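Local structure of toxin-antitoxin system toxin HepN family (Shewanella oneidensis MR-1, 6M6U) at the interface of chains C and A and the interface of chains C and B. The protein cleaves mRNA as the bacteriostatic HEPN-family toxin of a type VII toxin-antitoxin system and is neutralised by its antitoxin MntA, mostly through tri-AMPylation. Sequence-based numbering; all coordinates share one arbitrary frame. Chains: chain A/B, Toxin-antitoxin system toxin HepN family; chain C, Toxin-antitoxin system antitoxin MntA family.

Contact 1: the interface of chains C and A. Residues chain C 52-53, 55-57, 60; chain A 92-93, 96, 99, 108, 111, 114-115.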
loop_
_atom_site.group_PDB
_atom_site.type_symbol
_atom_site.label_atom_id
_atom_site.label_comp_id
_atom_site.label_asym_id
_atom_site.label_seq_id
_atom_site.Cartn_x
_atom_site.Cartn_y
_atom_site.Cartn_z
ATOM N N ASN C 52 5.199 -22.046 -5.138
ATOM C CA ASN C 52 5.192 -20.591 -5.018
ATOM C C ASN C 52 4.867 -20.154 -3.595
ATOM O O ASN C 52 5.543 -19.285 -3.031
ATOM C CB ASN C 52 4.193 -19.993 -6.006
ATOM C CG ASN C 52 4.268 -18.480 -6.062
ATOM O OD1 ASN C 52 5.326 -17.889 -5.843
ATOM N ND2 ASN C 52 3.140 -17.845 -6.351
ATOM N N ILE C 53 3.841 -20.757 -2.995
ATOM C CA ILE C 53 3.433 -20.377 -1.647
ATOM C C ILE C 53 4.462 -20.838 -0.620
ATOM O O ILE C 53 4.766 -20.120 0.341
ATOM C CB ILE C 53 2.026 -20.930 -1.358
ATOM C CG1 ILE C 53 0.985 -20.126 -2.148
ATOM C CG2 ILE C 53 1.728 -20.923 0.139
ATOM C CD1 ILE C 53 -0.394 -20.745 -2.175
ATOM N N ARG C 55 7.603 -21.082 -1.191
ATOM C CA ARG C 55 8.736 -20.177 -1.345
ATOM C C ARG C 55 8.516 -18.888 -0.562
ATOM O O ARG C 55 9.429 -18.397 0.117
ATOM C CB ARG C 55 8.956 -19.872 -2.828
ATOM C CG ARG C 55 10.030 -18.842 -3.111
ATOM C CD ARG C 55 9.785 -18.170 -4.450
ATOM N NE ARG C 55 8.436 -17.610 -4.509
ATOM C CZ ARG C 55 8.086 -16.447 -3.968
ATOM N NH1 ARG C 55 8.985 -15.712 -3.327
ATOM N NH2 ARG C 55 6.836 -16.014 -4.065
ATOM N N TRP C 56 7.308 -18.332 -0.645
ATOM C CA TRP C 56 6.983 -17.112 0.086
ATOM C C TRP C 56 7.056 -17.341 1.591
ATOM O O TRP C 56 7.649 -16.539 2.324
ATOM C CB TRP C 56 5.597 -16.627 -0.332
ATOM C CG TRP C 56 5.222 -15.305 0.230
ATOM C CD1 TRP C 56 5.524 -14.076 -0.290
ATOM C CD2 TRP C 56 4.461 -15.063 1.421
ATOM N NE1 TRP C 56 5.000 -13.086 0.509
ATOM C CE2 TRP C 56 4.343 -13.664 1.564
ATOM C CE3 TRP C 56 3.869 -15.892 2.379
ATOM C CZ2 TRP C 56 3.658 -13.076 2.627
ATOM C CZ3 TRP C 56 3.188 -15.307 3.434
ATOM C CH2 TRP C 56 3.091 -13.913 3.549
ATOM N N GLU C 57 6.459 -18.439 2.069
ATOM C CA GLU C 57 6.556 -18.787 3.484
ATOM C C GLU C 57 8.009 -18.913 3.922
ATOM O O GLU C 57 8.384 -18.436 5.002
ATOM C CB GLU C 57 5.803 -20.090 3.762
ATOM C CG GLU C 57 4.286 -19.996 3.633
ATOM C CD GLU C 57 3.614 -19.471 4.895
ATOM O OE1 GLU C 57 2.435 -19.059 4.817
ATOM O OE2 GLU C 57 4.262 -19.474 5.966
ATOM N N GLN C 60 9.614 -15.516 4.418
ATOM C CA GLN C 60 9.282 -14.878 5.690
ATOM C C GLN C 60 9.978 -15.564 6.851
ATOM O O GLN C 60 10.290 -14.913 7.856
ATOM C CB GLN C 60 7.769 -14.864 5.931
ATOM C CG GLN C 60 6.920 -14.547 4.715
ATOM C CD GLN C 60 7.425 -13.366 3.906
ATOM O OE1 GLN C 60 7.397 -13.396 2.678
ATOM N NE2 GLN C 60 7.861 -12.318 4.582
ATOM N N LYS A 92 4.940 -12.860 9.527
ATOM C CA LYS A 92 4.777 -13.176 8.111
ATOM C C LYS A 92 4.016 -12.079 7.385
ATOM O O LYS A 92 4.303 -11.792 6.218
ATOM C CB LYS A 92 4.051 -14.514 7.938
ATOM C CG LYS A 92 4.791 -15.731 8.482
ATOM C CD LYS A 92 3.910 -16.976 8.400
ATOM C CE LYS A 92 4.523 -18.157 9.148
ATOM N NZ LYS A 92 3.591 -19.323 9.235
ATOM N N MET A 93 3.052 -11.448 8.061
ATOM C CA MET A 93 2.242 -10.422 7.416
ATOM C C MET A 93 3.032 -9.147 7.177
ATOM O O MET A 93 2.701 -8.381 6.264
ATOM C CB MET A 93 1.002 -10.124 8.254
ATOM C CG MET A 93 0.110 -11.326 8.501
ATOM S SD MET A 93 -0.746 -11.875 7.015
ATOM C CE MET A 93 0.362 -13.142 6.391
ATOM N N LEU A 96 3.951 -8.311 3.740
ATOM C CA LEU A 96 2.958 -7.892 2.759
ATOM C C LEU A 96 3.174 -6.471 2.250
ATOM O O LEU A 96 2.688 -6.143 1.161
ATOM C CB LEU A 96 1.552 -8.022 3.339
ATOM C CG LEU A 96 1.069 -9.465 3.443
ATOM C CD1 LEU A 96 -0.196 -9.540 4.288
ATOM C CD2 LEU A 96 0.837 -10.036 2.050
ATOM N N ILE A 99 4.374 -6.669 -1.192
ATOM C CA ILE A 99 3.695 -7.524 -2.163
ATOM C C ILE A 99 3.198 -6.714 -3.355
ATOM O O ILE A 99 3.055 -7.251 -4.461
ATOM C CB ILE A 99 2.549 -8.306 -1.490
ATOM C CG1 ILE A 99 2.303 -9.631 -2.224
ATOM C CG2 ILE A 99 1.269 -7.479 -1.444
ATOM C CD1 ILE A 99 3.438 -10.633 -2.084
ATOM N N ASN A 108 2.730 -13.212 -7.437
ATOM C CA ASN A 108 2.390 -12.790 -6.084
ATOM C C ASN A 108 0.905 -12.876 -5.796
ATOM O O ASN A 108 0.509 -12.802 -4.630
ATOM C CB ASN A 108 2.852 -11.353 -5.833
ATOM C CG ASN A 108 4.305 -11.275 -5.443
ATOM O OD1 ASN A 108 5.031 -12.266 -5.527
ATOM N ND2 ASN A 108 4.746 -10.095 -5.025
ATOM N N ILE A 111 -0.035 -15.694 -3.792
ATOM C CA ILE A 111 0.279 -15.367 -2.407
ATOM C C ILE A 111 -0.880 -14.615 -1.761
ATOM O O ILE A 111 -1.269 -14.903 -0.623
ATOM C CB ILE A 111 1.582 -14.551 -2.336
ATOM C CG1 ILE A 111 2.632 -15.123 -3.295
ATOM C CG2 ILE A 111 2.089 -14.483 -0.913
ATOM C CD1 ILE A 111 3.111 -16.501 -2.936
ATOM N N HIS A 114 -3.716 -16.844 -0.946
ATOM C CA HIS A 114 -3.310 -17.670 0.187
ATOM C C HIS A 114 -3.500 -16.922 1.500
ATOM O O HIS A 114 -4.056 -17.466 2.463
ATOM C CB HIS A 114 -1.855 -18.109 0.020
ATOM C CG HIS A 114 -1.297 -18.825 1.212
ATOM N ND1 HIS A 114 -1.771 -20.049 1.637
ATOM C CD2 HIS A 114 -0.305 -18.487 2.069
ATOM C CE1 HIS A 114 -1.094 -20.433 2.705
ATOM N NE2 HIS A 114 -0.198 -19.504 2.987
ATOM N N VAL A 115 -3.053 -15.660 1.550
ATOM C CA VAL A 115 -3.193 -14.861 2.767
ATOM C C VAL A 115 -4.663 -14.669 3.116
ATOM O O VAL A 115 -5.065 -14.818 4.276
ATOM C CB VAL A 115 -2.472 -13.507 2.616
ATOM C CG1 VAL A 115 -2.810 -12.605 3.791
ATOM C CG2 VAL A 115 -0.966 -13.709 2.516
#

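Contact 2: the interface of chains C and B. Residues chain C 98, 101-102, 105; chain B 2-4, 56, 60.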
loop_
_atom_site.group_PDB
_atom_site.type_symbol
_atom_site.label_atom_id
_atom_site.label_comp_id
_atom_site.label_asym_id
_atom_site.label_seq_id
_atom_site.Cartn_x
_atom_site.Cartn_y
_atom_site.Cartn_z
ATOM N N GLN C 98 30.929 -25.346 -10.666
ATOM C CA GLN C 98 30.454 -25.824 -11.958
ATOM C C GLN C 98 28.983 -25.483 -12.166
ATOM O O GLN C 98 28.588 -25.058 -13.259
ATOM C CB GLN C 98 30.679 -27.331 -12.076
ATOM C CG GLN C 98 30.734 -27.832 -13.507
ATOM C CD GLN C 98 31.975 -27.349 -14.245
ATOM O OE1 GLN C 98 31.932 -26.358 -14.983
ATOM N NE2 GLN C 98 33.091 -28.058 -14.048
ATOM N N GLU C 101 28.616 -21.868 -13.125
ATOM C CA GLU C 101 29.037 -21.565 -14.489
ATOM C C GLU C 101 28.027 -22.075 -15.509
ATOM O O GLU C 101 27.721 -21.381 -16.485
ATOM C CB GLU C 101 30.421 -22.154 -14.734
ATOM C CG GLU C 101 31.491 -21.555 -13.838
ATOM C CD GLU C 101 32.807 -22.309 -13.895
ATOM O OE1 GLU C 101 32.854 -23.393 -14.517
ATOM O OE2 GLU C 101 33.794 -21.818 -13.306
ATOM N N LEU C 102 27.497 -23.283 -15.300
ATOM C CA LEU C 102 26.405 -23.773 -16.141
ATOM C C LEU C 102 25.230 -22.801 -16.126
ATOM O O LEU C 102 24.675 -22.463 -17.178
ATOM C CB LEU C 102 25.957 -25.159 -15.670
ATOM C CG LEU C 102 26.904 -26.321 -15.984
ATOM C CD1 LEU C 102 26.360 -27.639 -15.444
ATOM C CD2 LEU C 102 27.139 -26.410 -17.483
ATOM N N VAL C 105 26.114 -19.542 -18.149
ATOM C CA VAL C 105 26.153 -19.726 -19.601
ATOM C C VAL C 105 24.742 -19.837 -20.164
ATOM O O VAL C 105 24.391 -19.175 -21.147
ATOM C CB VAL C 105 27.008 -20.957 -19.965
ATOM C CG1 VAL C 105 26.665 -21.463 -21.363
ATOM C CG2 VAL C 105 28.479 -20.607 -19.883
ATOM N N ASN B 2 38.754 -26.455 -17.963
ATOM C CA ASN B 2 37.371 -26.132 -17.621
ATOM C C ASN B 2 36.418 -27.076 -18.351
ATOM O O ASN B 2 36.560 -27.292 -19.552
ATOM C CB ASN B 2 37.053 -24.678 -17.975
ATOM C CG ASN B 2 35.962 -24.087 -17.098
ATOM O OD1 ASN B 2 34.782 -24.409 -17.249
ATOM N ND2 ASN B 2 36.352 -23.211 -16.180
ATOM N N ASP B 3 35.444 -27.635 -17.624
ATOM C CA ASP B 3 34.549 -28.618 -18.230
ATOM C C ASP B 3 33.584 -27.980 -19.222
ATOM O O ASP B 3 33.173 -28.634 -20.188
ATOM C CB ASP B 3 33.773 -29.370 -17.148
ATOM C CG ASP B 3 34.550 -30.542 -16.584
ATOM O OD1 ASP B 3 35.571 -30.926 -17.194
ATOM O OD2 ASP B 3 34.137 -31.085 -15.536
ATOM N N ILE B 4 33.204 -26.721 -19.005
ATOM C CA ILE B 4 32.338 -26.036 -19.961
ATOM C C ILE B 4 33.076 -25.808 -21.273
ATOM O O ILE B 4 32.536 -26.053 -22.359
ATOM C CB ILE B 4 31.818 -24.715 -19.366
ATOM C CG1 ILE B 4 30.584 -24.975 -18.505
ATOM C CG2 ILE B 4 31.507 -23.708 -20.465
ATOM C CD1 ILE B 4 30.047 -23.739 -17.834
ATOM N N HIS B 56 31.359 -17.281 -21.250
ATOM C CA HIS B 56 31.955 -17.885 -20.063
ATOM C C HIS B 56 33.228 -17.155 -19.655
ATOM O O HIS B 56 33.396 -16.779 -18.488
ATOM C CB HIS B 56 32.230 -19.366 -20.334
ATOM C CG HIS B 56 33.013 -20.053 -19.259
ATOM N ND1 HIS B 56 32.433 -20.527 -18.103
ATOM C CD2 HIS B 56 34.327 -20.372 -19.180
ATOM C CE1 HIS B 56 33.357 -21.098 -17.351
ATOM N NE2 HIS B 56 34.515 -21.019 -17.982
ATOM N N GLN B 60 34.113 -15.289 -16.290
ATOM C CA GLN B 60 35.149 -15.882 -15.449
ATOM C C GLN B 60 36.296 -14.915 -15.188
ATOM O O GLN B 60 36.899 -14.948 -14.109
ATOM C CB GLN B 60 35.684 -17.161 -16.090
ATOM C CG GLN B 60 34.841 -18.380 -15.804
ATOM C CD GLN B 60 34.929 -18.808 -14.355
ATOM O OE1 GLN B 60 36.021 -18.935 -13.802
ATOM N NE2 GLN B 60 33.777 -19.023 -13.728
#

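Contact 3: the interface of chains C and B. Residues chain C 108-109, 112-113; chain B 48, 51-52, 55, 66, 68-69, 72, 97.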
loop_
_atom_site.group_PDB
_atom_site.type_symbol
_atom_site.label_atom_id
_atom_site.label_comp_id
_atom_site.label_asym_id
_atom_site.label_seq_id
_atom_site.Cartn_x
_atom_site.Cartn_y
_atom_site.Cartn_z
ATOM N N ILE C 108 23.047 -16.198 -19.755
ATOM C CA ILE C 108 23.563 -15.139 -20.618
ATOM C C ILE C 108 23.154 -15.385 -22.063
ATOM O O ILE C 108 22.819 -14.449 -22.800
ATOM C CB ILE C 108 25.092 -15.034 -20.459
ATOM C CG1 ILE C 108 25.440 -14.561 -19.043
ATOM C CG2 ILE C 108 25.684 -14.102 -21.510
ATOM C CD1 ILE C 108 26.915 -14.706 -18.687
ATOM N N SER C 109 23.153 -16.649 -22.485
ATOM C CA SER C 109 22.725 -16.980 -23.839
ATOM C C SER C 109 21.248 -16.659 -24.042
ATOM O O SER C 109 20.875 -15.990 -25.015
ATOM C CB SER C 109 23.004 -18.456 -24.125
ATOM O OG SER C 109 22.506 -18.820 -25.399
ATOM N N GLN C 112 20.821 -12.826 -24.272
ATOM C CA GLN C 112 21.217 -12.260 -25.561
ATOM C C GLN C 112 20.170 -12.533 -26.635
ATOM O O GLN C 112 19.824 -11.638 -27.415
ATOM C CB GLN C 112 22.578 -12.810 -25.979
ATOM C CG GLN C 112 23.721 -12.253 -25.159
ATOM C CD GLN C 112 24.990 -13.055 -25.312
ATOM O OE1 GLN C 112 24.986 -14.142 -25.890
ATOM N NE2 GLN C 112 26.090 -12.525 -24.787
ATOM N N HIS C 113 19.642 -13.758 -26.685
ATOM C CA HIS C 113 18.560 -14.044 -27.624
ATOM C C HIS C 113 17.306 -13.246 -27.296
ATOM O O HIS C 113 16.579 -12.833 -28.206
ATOM C CB HIS C 113 18.248 -15.537 -27.636
ATOM C CG HIS C 113 19.273 -16.357 -28.353
ATOM N ND1 HIS C 113 19.117 -16.760 -29.663
ATOM C CD2 HIS C 113 20.471 -16.842 -27.948
ATOM C CE1 HIS C 113 20.173 -17.463 -30.031
ATOM N NE2 HIS C 113 21.009 -17.528 -29.009
ATOM N N GLU B 48 26.537 -21.068 -31.370
ATOM C CA GLU B 48 26.130 -21.007 -29.971
ATOM C C GLU B 48 27.201 -21.590 -29.061
ATOM O O GLU B 48 27.422 -21.088 -27.954
ATOM C CB GLU B 48 24.796 -21.724 -29.775
ATOM C CG GLU B 48 23.608 -20.937 -30.306
ATOM C CD GLU B 48 23.404 -19.624 -29.566
ATOM O OE1 GLU B 48 23.580 -19.596 -28.327
ATOM O OE2 GLU B 48 23.077 -18.615 -30.228
ATOM N N ILE B 51 29.780 -18.865 -28.831
ATOM C CA ILE B 51 29.287 -17.764 -28.015
ATOM C C ILE B 51 29.287 -18.149 -26.540
ATOM O O ILE B 51 29.626 -17.333 -25.673
ATOM C CB ILE B 51 27.891 -17.341 -28.504
ATOM C CG1 ILE B 51 28.003 -16.701 -29.891
ATOM C CG2 ILE B 51 27.228 -16.382 -27.513
ATOM C CD1 ILE B 51 26.688 -16.580 -30.614
ATOM N N ASP B 52 28.927 -19.398 -26.229
ATOM C CA ASP B 52 28.922 -19.834 -24.836
ATOM C C ASP B 52 30.326 -19.800 -24.246
ATOM O O ASP B 52 30.506 -19.435 -23.079
ATOM C CB ASP B 52 28.327 -21.236 -24.716
ATOM C CG ASP B 52 26.828 -21.263 -24.971
ATOM O OD1 ASP B 52 26.208 -20.179 -25.060
ATOM O OD2 ASP B 52 26.269 -22.378 -25.078
ATOM N N ASN B 55 30.999 -15.973 -23.684
ATOM C CA ASN B 55 30.259 -15.511 -22.511
ATOM C C ASN B 55 30.878 -16.038 -21.224
ATOM O O ASN B 55 30.913 -15.335 -20.208
ATOM C CB ASN B 55 28.797 -15.955 -22.600
ATOM C CG ASN B 55 28.041 -15.276 -23.724
ATOM O OD1 ASN B 55 28.418 -14.193 -24.177
ATOM N ND2 ASN B 55 26.959 -15.908 -24.177
ATOM N N PRO B 66 28.876 -8.712 -21.858
ATOM C CA PRO B 66 28.612 -8.633 -23.305
ATOM C C PRO B 66 27.209 -8.116 -23.589
ATOM O O PRO B 66 26.208 -8.734 -23.214
ATOM C CB PRO B 66 28.797 -10.081 -23.776
ATOM C CG PRO B 66 28.666 -10.915 -22.542
ATOM C CD PRO B 66 29.194 -10.079 -21.424
ATOM N N SER B 68 25.804 -8.154 -26.321
ATOM C CA SER B 68 25.224 -9.007 -27.352
ATOM C C SER B 68 26.196 -10.152 -27.596
ATOM O O SER B 68 27.313 -10.164 -27.074
ATOM C CB SER B 68 24.957 -8.234 -28.646
ATOM O OG SER B 68 26.170 -7.837 -29.257
ATOM N N SER B 69 25.756 -11.122 -28.400
ATOM C CA SER B 69 26.616 -12.258 -28.703
ATOM C C SER B 69 27.887 -11.811 -29.421
ATOM O O SER B 69 28.982 -12.299 -29.120
ATOM C CB SER B 69 25.848 -13.289 -29.529
ATOM O OG SER B 69 25.108 -12.671 -30.567
ATOM N N SER B 72 30.376 -10.075 -27.254
ATOM C CA SER B 72 31.147 -11.012 -26.445
ATOM C C SER B 72 32.452 -11.387 -27.131
ATOM O O SER B 72 33.476 -11.570 -26.464
ATOM C CB SER B 72 30.315 -12.257 -26.152
ATOM O OG SER B 72 30.922 -13.030 -25.134
ATOM N N ARG B 97 24.307 -16.673 -39.478
ATOM C CA ARG B 97 23.370 -17.540 -38.772
ATOM C C ARG B 97 22.006 -16.876 -38.650
ATOM O O ARG B 97 20.977 -17.495 -38.942
ATOM C CB ARG B 97 23.917 -17.905 -37.390
ATOM C CG ARG B 97 22.875 -18.526 -36.459
ATOM C CD ARG B 97 22.425 -17.539 -35.390
ATOM N NE ARG B 97 23.171 -17.716 -34.148
ATOM C CZ ARG B 97 23.163 -16.852 -33.140
ATOM N NH1 ARG B 97 22.456 -15.732 -33.220
ATOM N NH2 ARG B 97 23.870 -17.104 -32.046
#

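Contact 1: the interface of chains C and A
C:Trp56 of MntA, on helix 52-66, has the most surface hidden by the partner in this contact, 103 Å². Its CG is anti to the backbone N (chi1 -173°), which lays the indole across A:Ile111 on helix 109-130. At the root, CB lies against the CD1 methyl of A:Ile111. The five-membered ring follows, with the CG2 methyl of A:Ile111 over its face, 3.3 Å from the ring centroid. Further out, the indole nitrogen NE1 passes the CD1 methyl of A:Ile99, and the far corner CH2 comes 3.6 Å from the backbone O of A:Lys92 and touches the CE methyl of A:Met93. The opposite face is backed by the amide oxygen OE1 of C:Gln60, so the indole is sandwiched between that oxygen and A:Ile111 CG2, both offset toward the rim.

A polar cluster with one methyl-ring contact lies along one flank. A:His114 gives NE2-H to the carboxylate oxygen OE1 of C:Glu57 at 3.2 Å, in the ring plane and onto the anti lone pair, with the two planes nearly perpendicular at 85°. The extended A:Lys92 brings NZ to OE2 of C:Glu57 at 3.3 Å, a long salt bridge. The CG2 methyl of C:Ile53 sits centrally over the imidazole face of A:His114 and probably helps fix its rotation.

The site docks the antitoxin's nucleotidyltransferase domain on HepT; the contact's centre lies about 10 Å from A:Arg97, a predicted active-site residue.

Contact 2: the interface of chains C and B
Helix 97-125 of MntA meets the HEPN toxin at the start of its helix 3-23 and the end of its helix 33-60. B:Ile4 is the apolar centre. Its CG1 is anti to the carbonyl carbon (chi1 -84°) and CD1 continues the chain outward, so this methyl lies 3.5 Å from CB of C:Glu101. C:Leu102 crosses B:Ile4 obliquely, CD2 resting 3.9 Å from CG1, while C:Val105 meets it tip to tip and lays CG2 against CB of B:His56.

C:Glu101 extends beyond CG, crossing B:His56 obliquely and B:Gln60 at about a right angle. B:His56 turns its edge to the carboxylate, CE1 lying 3.7 Å from CD of C:Glu101, with the planes 84° apart; CG of B:Gln60 covers one ring face and CG2 of B:Ile4 the other. OE1 of C:Glu101, 4.5 Å from NE2 of B:His56, could favour protonation of this histidine; it also lies 3.5 Å from the amide oxygen OD1 of B:Asn2, two acceptors meeting tip to tip without a bond. OE2 of C:Glu101 is 2.8 Å from the amide NE2 of B:Gln60, but the amide hydrogens are not directed at it, so no hydrogen bond forms. C:Gln98, bent at chi2 (69°), places its amide NE2 3.4 Å from CB of B:Asp3.

Contact 3: the interface of chains C and B
Two amides carry the main polar exchange. C:Gln112, extended beyond CG, meets B:Asn55 tip to tip, and each side chain both gives and takes a hydrogen bond: NE2 of C:Gln112 to OD1 of B:Asn55 at 2.9 Å, and ND2 of B:Asn55 to OE1 of C:Gln112 at 3.2 Å. The amide planes are turned 62° apart, so each donor stands above the other's carbonyl plane instead of on a lone pair. B:Ser72 probably helps position B:Asn55 from the second shell, its hydroxyl OG giving a further 2.9 Å bond to OD1 of B:Asn55; that oxygen thus accepts from both chains.

The ionisable group centres on B:Glu48. C:His113 points NE2-H at its OE2, 2.6 Å away, from above the carboxylate plane and bent to 137° at the hydrogen. NH2 of B:Arg97, the predicted active-site arginine of the RX(4)HXY motif, forms a salt bridge with OE2 of B:Glu48, so one oxygen lies between imidazole and guanidinium. The guanidinium would be expected to keep the carboxylate ionised, and the imidazole would add to this if protonated. C:Ser109 adds a weak hydrogen bond from OG to OE1.

Apolar packing is lighter: the CG2 methyl of C:Ile108 lies 3.4 Å from CG of B:Asn55.

In the fold, helix 97-125 of MntA lies across HepT helix 33-60, with B:Pro66, B:Ser68 and helix 69-78 bordering C:Gln112 and B:Arg97 reaching in from helix 84-102.

Contacts 2 and 3 are neighbouring parts of one interface, their centres about 14 Å apart, both formed by MntA helix 97-125 against HepT helix 33-60 of chain B; contact 2 adds the start of helix 3-23, and contact 3 the 66-69 segment and B:Arg97. Contact 1 lies about 34 Å from contact 2 and 35 Å from contact 3, on MntA helix 52-66, and engages a different toxin copy, chain A. One antitoxin therefore bridges two toxins through separate surfaces, as suits the HepT(6):MntA(2) heterooctamer. Contacts 1 and 3 both lie near the RX(4)HXY motif, their centres about 11 and 12 Å from A:His102 and B:His102.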